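Hydroquinone dioxygenase large subunit (Pseudomonas sp., PDB 4ZXA) is the large subunit of a two-subunit, Fe2+-dependent hydroquinone 1,2-dioxygenase with a cupin-type fold, which probably opens the aromatic ring of hydroquinone. Local coordinates at residues E[28-32]-E[132-138]; E[82-88]-E[101-106]; E[263-269]-E[310-316]. Residues are numbered along the deposited sequence.

Contact 1: residues E[28-32]-E[132-138]; sequences GYRSF and ILRDWTN
Y29, F32 and W136 form a buried aromatic cluster where an extended segment crosses the C-terminal end of helix 122-136. The cluster joins this helix to the N-terminal antiparallel sheet of the chain. F32 (chi1 m) points toward the helix. One face of its ring receives I132, whose CG1 lies 3.9 Å from the ring centroid in a CH-pi contact. W136 (chi1 m, chi2 -1°) leaves its CA sideways, and the end of its indole comes nearer to 28-32. It meets both other rings obliquely: its five-membered ring has its centroid 5.5 Å from that of Y29 (planes at 68°) and 6.0 Å from that of F32 (63°). L39 of strand 37-41 and L67 of helix 63-75 also pack on W136. Residues 29-32 have extended backbone angles, and the nearest CA pairs are Y29-W136 (6.6 Å) and F32-I132 (7.5 Å).

Farther out, side chains hold the R30 backbone at both polar atoms. D135 OD2 accepts from R30 N at 2.9 Å, and W136 NE1 donates to R30 O at 3.1 Å. The R30 NE to D135 OD1 salt bridge is long, 4.0 Å; R30 NH1 bonds S21 O. Past T137, the first non-helical residue, N138 ND2 donates to Y29 OH at 3.1 Å. Y29 OH also bonds G155 O, and N138 OD1 bonds N158. A water donates to G28 O at 2.8 Å and to D135 OD1 at 2.5 Å.

Contact 2: residues E[82-88]-E[101-106]; sequences WVNFDHV and YAGTFN
This is a contact between the C-terminal ends of strands 82-84 and 97-102 and the loops that follow them. The two strands belong to one antiparallel sheet, with strand 89-93 between them. The backbones come closest at V88 and G103, CA to CA 4.4 Å. V88 O accepts from G103 N at 2.6 Å and takes a CA-H...O contact from A102 CA at 3.2 Å. G103 has positive phi (81°), which favours glycine, and begins a type I turn to N106. N106 (chi1 t) donates through ND2 to H87 O at 2.8 Å; as N-cap, its OD1 bonds L109 N of helix 107-111. D86 OD1 accepts from V88 N at 2.7 Å, an Asx turn. A water links V88 O (3.0 Å) and F105 N (3.1 Å).

W82, Y101 and F105 form an aromatic cluster. The W82 edge meets the F105 face in a T-shaped pair: five-membered ring to F105 ring centroids 4.3 Å, planes at 82°. Y101 (chi1 p) lies oblique to W82, with W82 CD1 and Y101 CE1 3.9 Å apart. R92 adds a cation-pi contact to W82. Strand 251-257 bonds to W82 and N84, and helix 63-75 packs against V83 and F85.

Contact 3: residues E[263-269]-E[310-316]; sequences WFIQMSD and RSMLMVW
Strands 263-266 and 310-316 run antiparallel in one sheet. Their axes approach to 4.8 Å, and their directions differ by 152°. I265 and M314 form a hydrogen-bonded pair: I265 N to M314 O and M314 N to I265 O are both 2.9 Å. F264 with V315 and Q266 with L313 are non-hydrogen-bonded pairs. W316 N donates to W263 O at 3.0 Å. After Q266 the first strand turns. M267 N (2.8 Å) and S268 N (3.1 Å) both donate to M312 O, and S268 OG accepts from M312 N at 3.0 Å.

F264 (chi1 m), Q266, L313 and V315 share one face; F264 CB packs on L313 CD1 (4.0 Å) and F264 CE1 on V315 CG1 (4.1 Å). W263 (chi1 m), I265, M314 and W316 (chi1 t) share the other, where W263 CB lies 3.5 Å from W316 CE3. V55 and G56 of the small subunit pack on W263 and W316, respectively. Q266 NE2 donates to S268 O at 2.8 Å, and D269 OD1 bonds V13 N of the small subunit.

This pairing is part of a cupin-type beta structure. F264 lines the 4-hydroxybenzonitrile pocket near the cadmium, while the two tryptophans meet the partner subunit: one strand pair serves both active site and assembly.

In the fold
Along the chain, contact 2 is nested in the loop closed by contact 1, and contact 3 follows in series. Contacts 1 and 2 both fall in the N-terminal part of the chain. Their centres are about 22 Å apart, and helix 63-75 packs on both. The centre of contact 3 is about 33 Å from that of contact 1, on the opposite side of the chain's centre, and about 26 Å from that of contact 2. None of the three touches another. Strand 82-84 of contact 2 pairs with strand 251-257, which carries the metal ligand H256. Contact 3 lies in a separate antiparallel sheet; its F264 lines the ligand pocket, and other residues meet the small subunit.

Contact 1: residues E[28-32]-E[132-138]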
loop_
_atom_site.group_PDB
_atom_site.type_symbol
_atom_site.label_atom_id
_atom_site.label_comp_id
_atom_site.label_asym_id
_atom_site.label_seq_id
_atom_site.Cartn_x
_atom_site.Cartn_y
_atom_site.Cartn_z
ATOM N N GLY E 28 2.147 15.326 18.632
ATOM C CA GLY E 28 3.532 15.439 19.062
ATOM C C GLY E 28 4.491 15.699 17.913
ATOM O O GLY E 28 5.708 15.763 18.111
ATOM N N TYR E 29 3.951 15.856 16.709
ATOM C CA TYR E 29 4.788 16.045 15.531
ATOM C C TYR E 29 4.739 17.482 15.028
ATOM O O TYR E 29 3.761 18.187 15.231
ATOM C CB TYR E 29 4.363 15.110 14.389
ATOM C CG TYR E 29 4.366 13.623 14.707
ATOM C CD1 TYR E 29 5.555 12.941 14.945
ATOM C CD2 TYR E 29 3.182 12.892 14.727
ATOM C CE1 TYR E 29 5.561 11.581 15.220
ATOM C CE2 TYR E 29 3.183 11.532 15.001
ATOM C CZ TYR E 29 4.375 10.887 15.245
ATOM O OH TYR E 29 4.378 9.540 15.527
ATOM N N ARG E 30 5.796 17.888 14.340
ATOM C CA ARG E 30 5.869 19.186 13.688
ATOM C C ARG E 30 5.409 19.098 12.237
ATOM O O ARG E 30 5.730 18.150 11.537
ATOM C CB ARG E 30 7.320 19.670 13.677
ATOM C CG ARG E 30 8.019 19.690 15.019
ATOM C CD ARG E 30 9.470 20.119 14.843
ATOM N NE ARG E 30 10.150 20.259 16.123
ATOM C CZ ARG E 30 10.141 21.377 16.841
ATOM N NH1 ARG E 30 9.486 22.441 16.396
ATOM N NH2 ARG E 30 10.783 21.435 17.999
ATOM N N SER E 31 4.684 20.096 11.769
ATOM C CA SER E 31 4.405 20.187 10.344
ATOM C C SER E 31 5.553 20.942 9.687
ATOM O O SER E 31 6.289 21.647 10.358
ATOM C CB SER E 31 3.077 20.908 10.090
ATOM O OG SER E 31 3.098 22.207 10.659
ATOM N N PHE E 32 5.714 20.790 8.378
ATOM C CA PHE E 32 6.800 21.459 7.667
ATOM C C PHE E 32 6.291 22.187 6.428
ATOM O O PHE E 32 5.299 21.794 5.807
ATOM C CB PHE E 32 7.922 20.472 7.294
ATOM C CG PHE E 32 8.701 19.955 8.477
ATOM C CD1 PHE E 32 8.240 18.874 9.219
ATOM C CD2 PHE E 32 9.889 20.552 8.857
ATOM C CE1 PHE E 32 8.956 18.398 10.315
ATOM C CE2 PHE E 32 10.609 20.078 9.943
ATOM C CZ PHE E 32 10.144 19.002 10.673
ATOM N N ILE E 132 12.416 16.145 8.488
ATOM C CA ILE E 132 11.164 15.397 8.557
ATOM C C ILE E 132 11.397 13.973 9.091
ATOM O O ILE E 132 10.706 13.530 10.012
ATOM C CB ILE E 132 10.417 15.383 7.202
ATOM C CG1 ILE E 132 9.925 16.791 6.852
ATOM C CG2 ILE E 132 9.233 14.416 7.244
ATOM C CD1 ILE E 132 9.474 16.938 5.429
ATOM N N LEU E 133 12.378 13.266 8.534
ATOM C CA LEU E 133 12.709 11.929 9.027
ATOM C C LEU E 133 12.996 11.975 10.523
ATOM O O LEU E 133 12.472 11.172 11.294
ATOM C CB LEU E 133 13.910 11.329 8.284
ATOM C CG LEU E 133 13.749 10.941 6.817
ATOM C CD1 LEU E 133 15.126 10.685 6.186
ATOM C CD2 LEU E 133 12.842 9.719 6.687
ATOM N N ARG E 134 13.834 12.920 10.926
ATOM C CA ARG E 134 14.207 13.055 12.326
ATOM C C ARG E 134 12.962 13.161 13.184
ATOM O O ARG E 134 12.805 12.433 14.161
ATOM C CB ARG E 134 15.103 14.281 12.528
ATOM C CG ARG E 134 15.809 14.331 13.879
ATOM C CD ARG E 134 16.753 15.538 13.978
ATOM N NE ARG E 134 17.510 15.532 15.232
ATOM C CZ ARG E 134 18.827 15.337 15.323
ATOM N NH1 ARG E 134 19.569 15.147 14.232
ATOM N NH2 ARG E 134 19.409 15.343 16.516
ATOM N N ASP E 135 12.059 14.057 12.803
ATOM C CA ASP E 135 10.887 14.312 13.622
ATOM C C ASP E 135 9.827 13.193 13.571
ATOM O O ASP E 135 9.242 12.852 14.595
ATOM C CB ASP E 135 10.281 15.672 13.277
ATOM C CG ASP E 135 9.184 16.082 14.257
ATOM O OD1 ASP E 135 9.517 16.413 15.416
ATOM O OD2 ASP E 135 7.992 16.067 13.870
ATOM N N TRP E 136 9.589 12.611 12.396
ATOM C CA TRP E 136 8.491 11.654 12.243
ATOM C C TRP E 136 8.882 10.192 12.501
ATOM O O TRP E 136 8.016 9.301 12.552
ATOM C CB TRP E 136 7.846 11.785 10.861
ATOM C CG TRP E 136 7.248 13.133 10.605
ATOM C CD1 TRP E 136 7.222 14.194 11.460
ATOM C CD2 TRP E 136 6.581 13.563 9.413
ATOM N NE1 TRP E 136 6.585 15.254 10.877
ATOM C CE2 TRP E 136 6.183 14.895 9.617
ATOM C CE3 TRP E 136 6.282 12.944 8.195
ATOM C CZ2 TRP E 136 5.503 15.627 8.648
ATOM C CZ3 TRP E 136 5.607 13.674 7.233
ATOM C CH2 TRP E 136 5.224 14.997 7.464
ATOM N N THR E 137 10.176 9.947 12.668
ATOM C CA THR E 137 10.627 8.600 12.957
ATOM C C THR E 137 10.825 8.369 14.451
ATOM O O THR E 137 11.763 8.877 15.052
ATOM C CB THR E 137 11.921 8.259 12.216
ATOM O OG1 THR E 137 11.763 8.553 10.821
ATOM C CG2 THR E 137 12.250 6.784 12.401
ATOM N N ASN E 138 9.935 7.577 15.028
ATOM C CA ASN E 138 9.971 7.247 16.435
ATOM C C ASN E 138 11.022 6.203 16.698
ATOM O O ASN E 138 11.509 5.572 15.768
ATOM C CB ASN E 138 8.606 6.724 16.864
ATOM C CG ASN E 138 7.510 7.724 16.608
ATOM O OD1 ASN E 138 7.692 8.924 16.833
ATOM N ND2 ASN E 138 6.373 7.247 16.105
HETATM O O HOH W 1 8.266 16.600 17.530
#

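Contact 2: residues E[82-88]-E[101-106]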
loop_
_atom_site.group_PDB
_atom_site.type_symbol
_atom_site.label_atom_id
_atom_site.label_comp_id
_atom_site.label_asym_id
_atom_site.label_seq_id
_atom_site.Cartn_x
_atom_site.Cartn_y
_atom_site.Cartn_z
ATOM N N TRP E 82 12.914 9.972 -11.768
ATOM C CA TRP E 82 11.759 10.218 -10.913
ATOM C C TRP E 82 11.655 9.192 -9.790
ATOM O O TRP E 82 11.508 7.993 -10.042
ATOM C CB TRP E 82 10.462 10.182 -11.720
ATOM C CG TRP E 82 10.320 11.229 -12.778
ATOM C CD1 TRP E 82 9.460 12.293 -12.773
ATOM C CD2 TRP E 82 11.030 11.300 -14.026
ATOM N NE1 TRP E 82 9.601 13.027 -13.929
ATOM C CE2 TRP E 82 10.560 12.434 -14.715
ATOM C CE3 TRP E 82 12.024 10.514 -14.618
ATOM C CZ2 TRP E 82 11.053 12.806 -15.976
ATOM C CZ3 TRP E 82 12.514 10.890 -15.870
ATOM C CH2 TRP E 82 12.024 12.020 -16.533
ATOM N N VAL E 83 11.713 9.669 -8.550
ATOM C CA VAL E 83 11.518 8.823 -7.388
ATOM C C VAL E 83 10.091 9.045 -6.856
ATOM O O VAL E 83 9.775 10.103 -6.311
ATOM C CB VAL E 83 12.541 9.172 -6.316
ATOM C CG1 VAL E 83 12.327 8.322 -5.073
ATOM C CG2 VAL E 83 13.974 9.025 -6.868
ATOM N N ASN E 84 9.221 8.057 -7.041
ATOM C CA ASN E 84 7.830 8.215 -6.670
ATOM C C ASN E 84 7.513 7.540 -5.347
ATOM O O ASN E 84 7.777 6.336 -5.170
ATOM C CB ASN E 84 6.915 7.681 -7.758
ATOM C CG ASN E 84 7.088 8.412 -9.073
ATOM O OD1 ASN E 84 7.803 7.950 -9.963
ATOM N ND2 ASN E 84 6.426 9.546 -9.208
ATOM N N PHE E 85 6.971 8.337 -4.419
ATOM C CA PHE E 85 6.598 7.868 -3.095
ATOM C C PHE E 85 5.373 7.020 -3.283
ATOM O O PHE E 85 5.164 6.038 -2.593
ATOM C CB PHE E 85 6.239 9.045 -2.203
ATOM C CG PHE E 85 7.420 9.758 -1.630
ATOM C CD1 PHE E 85 8.569 9.939 -2.377
ATOM C CD2 PHE E 85 7.368 10.267 -0.338
ATOM C CE1 PHE E 85 9.670 10.617 -1.846
ATOM C CE2 PHE E 85 8.449 10.935 0.210
ATOM C CZ PHE E 85 9.613 11.120 -0.551
ATOM N N ASP E 86 4.546 7.448 -4.224
ATOM C CA ASP E 86 3.341 6.738 -4.606
ATOM C C ASP E 86 2.849 7.415 -5.876
ATOM O O ASP E 86 3.556 8.231 -6.451
ATOM C CB ASP E 86 2.287 6.713 -3.480
ATOM C CG ASP E 86 1.582 8.058 -3.271
ATOM O OD1 ASP E 86 1.815 9.026 -4.040
ATOM O OD2 ASP E 86 0.762 8.141 -2.331
ATOM N N HIS E 87 1.649 7.082 -6.331
ATOM C CA HIS E 87 1.206 7.556 -7.636
ATOM C C HIS E 87 0.831 9.039 -7.673
ATOM O O HIS E 87 0.382 9.546 -8.701
ATOM C CB HIS E 87 0.072 6.680 -8.173
ATOM C CG HIS E 87 0.506 5.286 -8.500
ATOM N ND1 HIS E 87 0.506 4.270 -7.571
ATOM C CD2 HIS E 87 0.976 4.750 -9.651
ATOM C CE1 HIS E 87 0.950 3.161 -8.137
ATOM N NE2 HIS E 87 1.238 3.425 -9.399
ATOM N N VAL E 88 1.024 9.732 -6.556
ATOM C CA VAL E 88 0.781 11.167 -6.517
ATOM C C VAL E 88 2.053 11.966 -6.239
ATOM O O VAL E 88 2.327 12.944 -6.920
ATOM C CB VAL E 88 -0.292 11.513 -5.468
ATOM C CG1 VAL E 88 -0.484 13.009 -5.369
ATOM C CG2 VAL E 88 -1.594 10.827 -5.833
ATOM N N TYR E 101 6.868 17.288 -6.755
ATOM C CA TYR E 101 5.593 17.327 -7.460
ATOM C C TYR E 101 4.501 16.490 -6.805
ATOM O O TYR E 101 4.775 15.520 -6.100
ATOM C CB TYR E 101 5.764 16.882 -8.909
ATOM C CG TYR E 101 6.377 15.498 -9.070
ATOM C CD1 TYR E 101 7.739 15.349 -9.303
ATOM C CD2 TYR E 101 5.593 14.351 -9.013
ATOM C CE1 TYR E 101 8.306 14.109 -9.472
ATOM C CE2 TYR E 101 6.157 13.089 -9.178
ATOM C CZ TYR E 101 7.515 12.983 -9.402
ATOM O OH TYR E 101 8.096 11.753 -9.560
ATOM N N ALA E 102 3.255 16.879 -7.059
ATOM C CA ALA E 102 2.082 16.152 -6.584
ATOM C C ALA E 102 1.126 15.992 -7.741
ATOM O O ALA E 102 0.485 16.958 -8.147
ATOM C CB ALA E 102 1.394 16.903 -5.436
ATOM N N GLY E 103 1.031 14.775 -8.269
ATOM C CA GLY E 103 0.097 14.467 -9.334
ATOM C C GLY E 103 0.588 14.885 -10.708
ATOM O O GLY E 103 -0.045 14.628 -11.723
ATOM N N THR E 104 1.732 15.540 -10.753
ATOM C CA THR E 104 2.183 16.096 -12.015
ATOM C C THR E 104 2.418 15.004 -13.047
ATOM O O THR E 104 2.164 15.189 -14.234
ATOM C CB THR E 104 3.446 16.931 -11.824
ATOM O OG1 THR E 104 3.114 18.087 -11.056
ATOM C CG2 THR E 104 4.021 17.356 -13.180
ATOM N N PHE E 105 2.904 13.865 -12.590
ATOM C CA PHE E 105 3.175 12.762 -13.497
ATOM C C PHE E 105 2.135 11.678 -13.348
ATOM O O PHE E 105 2.438 10.492 -13.377
ATOM C CB PHE E 105 4.587 12.256 -13.281
ATOM C CG PHE E 105 5.608 13.313 -13.513
ATOM C CD1 PHE E 105 6.200 13.971 -12.448
ATOM C CD2 PHE E 105 5.910 13.725 -14.808
ATOM C CE1 PHE E 105 7.127 14.993 -12.668
ATOM C CE2 PHE E 105 6.836 14.750 -15.042
ATOM C CZ PHE E 105 7.444 15.386 -13.969
ATOM N N ASN E 106 0.892 12.130 -13.205
ATOM C CA ASN E 106 -0.259 11.261 -13.031
ATOM C C ASN E 106 -1.344 11.679 -14.016
ATOM O O ASN E 106 -2.082 12.642 -13.775
ATOM C CB ASN E 106 -0.757 11.354 -11.587
ATOM C CG ASN E 106 -1.988 10.528 -11.337
ATOM O OD1 ASN E 106 -3.020 10.682 -12.013
ATOM N ND2 ASN E 106 -1.899 9.643 -10.344
HETATM O O HOH W 2 3.017 9.346 -10.849
HETATM O O HOH W 3 2.601 12.476 -9.870
#

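Contact 3: residues E[263-269]-E[310-316]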
loop_
_atom_site.group_PDB
_atom_site.type_symbol
_atom_site.label_atom_id
_atom_site.label_comp_id
_atom_site.label_asym_id
_atom_site.label_seq_id
_atom_site.Cartn_x
_atom_site.Cartn_y
_atom_site.Cartn_z
ATOM N N TRP E 263 21.560 -1.531 -15.115
ATOM C CA TRP E 263 21.841 -2.963 -15.191
ATOM C C TRP E 263 21.695 -3.653 -13.832
ATOM O O TRP E 263 22.254 -3.215 -12.825
ATOM C CB TRP E 263 23.226 -3.223 -15.779
ATOM C CG TRP E 263 23.337 -2.835 -17.226
ATOM C CD1 TRP E 263 23.595 -1.586 -17.724
ATOM C CD2 TRP E 263 23.205 -3.698 -18.367
ATOM N NE1 TRP E 263 23.632 -1.619 -19.105
ATOM C CE2 TRP E 263 23.393 -2.903 -19.521
ATOM C CE3 TRP E 263 22.964 -5.066 -18.530
ATOM C CZ2 TRP E 263 23.335 -3.432 -20.808
ATOM C CZ3 TRP E 263 22.901 -5.583 -19.802
ATOM C CH2 TRP E 263 23.091 -4.773 -20.925
ATOM N N PHE E 264 20.921 -4.732 -13.819
ATOM C CA PHE E 264 20.725 -5.544 -12.628
ATOM C C PHE E 264 21.332 -6.944 -12.851
ATOM O O PHE E 264 21.015 -7.603 -13.844
ATOM C CB PHE E 264 19.226 -5.689 -12.341
ATOM C CG PHE E 264 18.533 -4.413 -11.928
ATOM C CD1 PHE E 264 19.250 -3.302 -11.515
ATOM C CD2 PHE E 264 17.143 -4.338 -11.924
ATOM C CE1 PHE E 264 18.599 -2.126 -11.125
ATOM C CE2 PHE E 264 16.484 -3.167 -11.530
ATOM C CZ PHE E 264 17.220 -2.059 -11.130
ATOM N N ILE E 265 22.216 -7.391 -11.957
ATOM C CA ILE E 265 22.665 -8.794 -11.944
ATOM C C ILE E 265 22.216 -9.457 -10.652
ATOM O O ILE E 265 22.741 -9.139 -9.577
ATOM C CB ILE E 265 24.177 -8.925 -11.929
ATOM C CG1 ILE E 265 24.838 -7.945 -12.906
ATOM C CG2 ILE E 265 24.573 -10.376 -12.203
ATOM C CD1 ILE E 265 24.977 -8.449 -14.296
ATOM N N GLN E 266 21.258 -10.375 -10.744
ATOM C CA GLN E 266 20.702 -10.999 -9.544
ATOM C C GLN E 266 21.659 -12.075 -8.998
ATOM O O GLN E 266 21.955 -13.059 -9.679
ATOM C CB GLN E 266 19.299 -11.562 -9.828
ATOM C CG GLN E 266 18.541 -12.054 -8.602
ATOM C CD GLN E 266 18.142 -10.918 -7.680
ATOM O OE1 GLN E 266 17.826 -9.827 -8.142
ATOM N NE2 GLN E 266 18.163 -11.163 -6.369
ATOM N N MET E 267 22.149 -11.892 -7.776
ATOM C CA MET E 267 23.202 -12.779 -7.278
ATOM C C MET E 267 22.686 -13.940 -6.434
ATOM O O MET E 267 23.239 -15.042 -6.487
ATOM C CB MET E 267 24.298 -11.997 -6.540
ATOM C CG MET E 267 25.174 -11.192 -7.472
ATOM S SD MET E 267 26.552 -10.365 -6.654
ATOM C CE MET E 267 25.713 -9.536 -5.315
ATOM N N SER E 268 21.630 -13.697 -5.661
ATOM C CA SER E 268 21.003 -14.759 -4.880
ATOM C C SER E 268 19.488 -14.658 -4.925
ATOM O O SER E 268 18.941 -13.574 -5.090
ATOM C CB SER E 268 21.460 -14.712 -3.425
ATOM O OG SER E 268 20.543 -13.979 -2.636
ATOM N N ASP E 269 18.821 -15.798 -4.790
ATOM C CA ASP E 269 17.375 -15.846 -4.679
ATOM C C ASP E 269 16.672 -15.266 -5.908
ATOM O O ASP E 269 17.078 -15.557 -7.038
ATOM C CB ASP E 269 16.939 -15.184 -3.374
ATOM C CG ASP E 269 17.542 -15.888 -2.163
ATOM O OD1 ASP E 269 17.110 -17.028 -1.875
ATOM O OD2 ASP E 269 18.468 -15.334 -1.517
ATOM N N ARG E 310 15.004 -11.746 1.629
ATOM C CA ARG E 310 16.193 -10.915 1.504
ATOM C C ARG E 310 17.152 -11.557 0.506
ATOM O O ARG E 310 17.641 -12.668 0.741
ATOM C CB ARG E 310 16.880 -10.757 2.858
ATOM C CG ARG E 310 17.562 -9.406 3.089
ATOM C CD ARG E 310 18.293 -9.420 4.426
ATOM N NE ARG E 310 18.870 -8.145 4.831
ATOM C CZ ARG E 310 18.170 -7.157 5.385
ATOM N NH1 ARG E 310 16.857 -7.283 5.572
ATOM N NH2 ARG E 310 18.783 -6.035 5.742
ATOM N N SER E 311 17.428 -10.847 -0.593
ATOM C CA SER E 311 18.255 -11.363 -1.675
ATOM C C SER E 311 19.411 -10.431 -2.046
ATOM O O SER E 311 19.364 -9.227 -1.801
ATOM C CB SER E 311 17.404 -11.616 -2.917
ATOM O OG SER E 311 16.778 -10.422 -3.348
ATOM N N MET E 312 20.438 -11.000 -2.668
ATOM C CA MET E 312 21.610 -10.225 -3.016
ATOM C C MET E 312 21.476 -9.756 -4.444
ATOM O O MET E 312 21.402 -10.573 -5.367
ATOM C CB MET E 312 22.863 -11.066 -2.842
ATOM C CG MET E 312 22.991 -11.663 -1.452
ATOM S SD MET E 312 24.599 -12.450 -1.262
ATOM C CE MET E 312 24.576 -12.841 0.496
ATOM N N LEU E 313 21.409 -8.441 -4.628
ATOM C CA LEU E 313 21.274 -7.866 -5.963
ATOM C C LEU E 313 22.458 -6.967 -6.270
ATOM O O LEU E 313 22.849 -6.126 -5.463
ATOM C CB LEU E 313 19.973 -7.065 -6.107
ATOM C CG LEU E 313 19.849 -6.205 -7.380
ATOM C CD1 LEU E 313 19.779 -7.072 -8.632
ATOM C CD2 LEU E 313 18.634 -5.320 -7.324
ATOM N N MET E 314 23.035 -7.147 -7.446
ATOM C CA MET E 314 24.084 -6.245 -7.872
ATOM C C MET E 314 23.514 -5.187 -8.810
ATOM O O MET E 314 23.007 -5.522 -9.887
ATOM C CB MET E 314 25.201 -7.014 -8.566
ATOM C CG MET E 314 26.213 -6.099 -9.240
ATOM S SD MET E 314 27.239 -5.248 -8.037
ATOM C CE MET E 314 28.292 -6.574 -7.452
ATOM N N VAL E 315 23.583 -3.919 -8.394
ATOM C CA VAL E 315 23.217 -2.797 -9.262
ATOM C C VAL E 315 24.493 -2.198 -9.858
ATOM O O VAL E 315 25.394 -1.754 -9.138
ATOM C CB VAL E 315 22.419 -1.693 -8.512
ATOM C CG1 VAL E 315 22.008 -0.578 -9.484
ATOM C CG2 VAL E 315 21.199 -2.282 -7.807
ATOM N N TRP E 316 24.585 -2.219 -11.178
ATOM C CA TRP E 316 25.793 -1.756 -11.834
ATOM C C TRP E 316 25.571 -0.340 -12.392
ATOM O O TRP E 316 24.817 -0.135 -13.340
ATOM C CB TRP E 316 26.194 -2.731 -12.928
ATOM C CG TRP E 316 27.361 -2.313 -13.764
ATOM C CD1 TRP E 316 28.511 -1.688 -13.348
ATOM C CD2 TRP E 316 27.491 -2.496 -15.178
ATOM N NE1 TRP E 316 29.352 -1.479 -14.426
ATOM C CE2 TRP E 316 28.744 -1.964 -15.558
ATOM C CE3 TRP E 316 26.665 -3.047 -16.164
ATOM C CZ2 TRP E 316 29.186 -1.975 -16.876
ATOM C CZ3 TRP E 316 27.108 -3.055 -17.479
ATOM C CH2 TRP E 316 28.359 -2.519 -17.821
#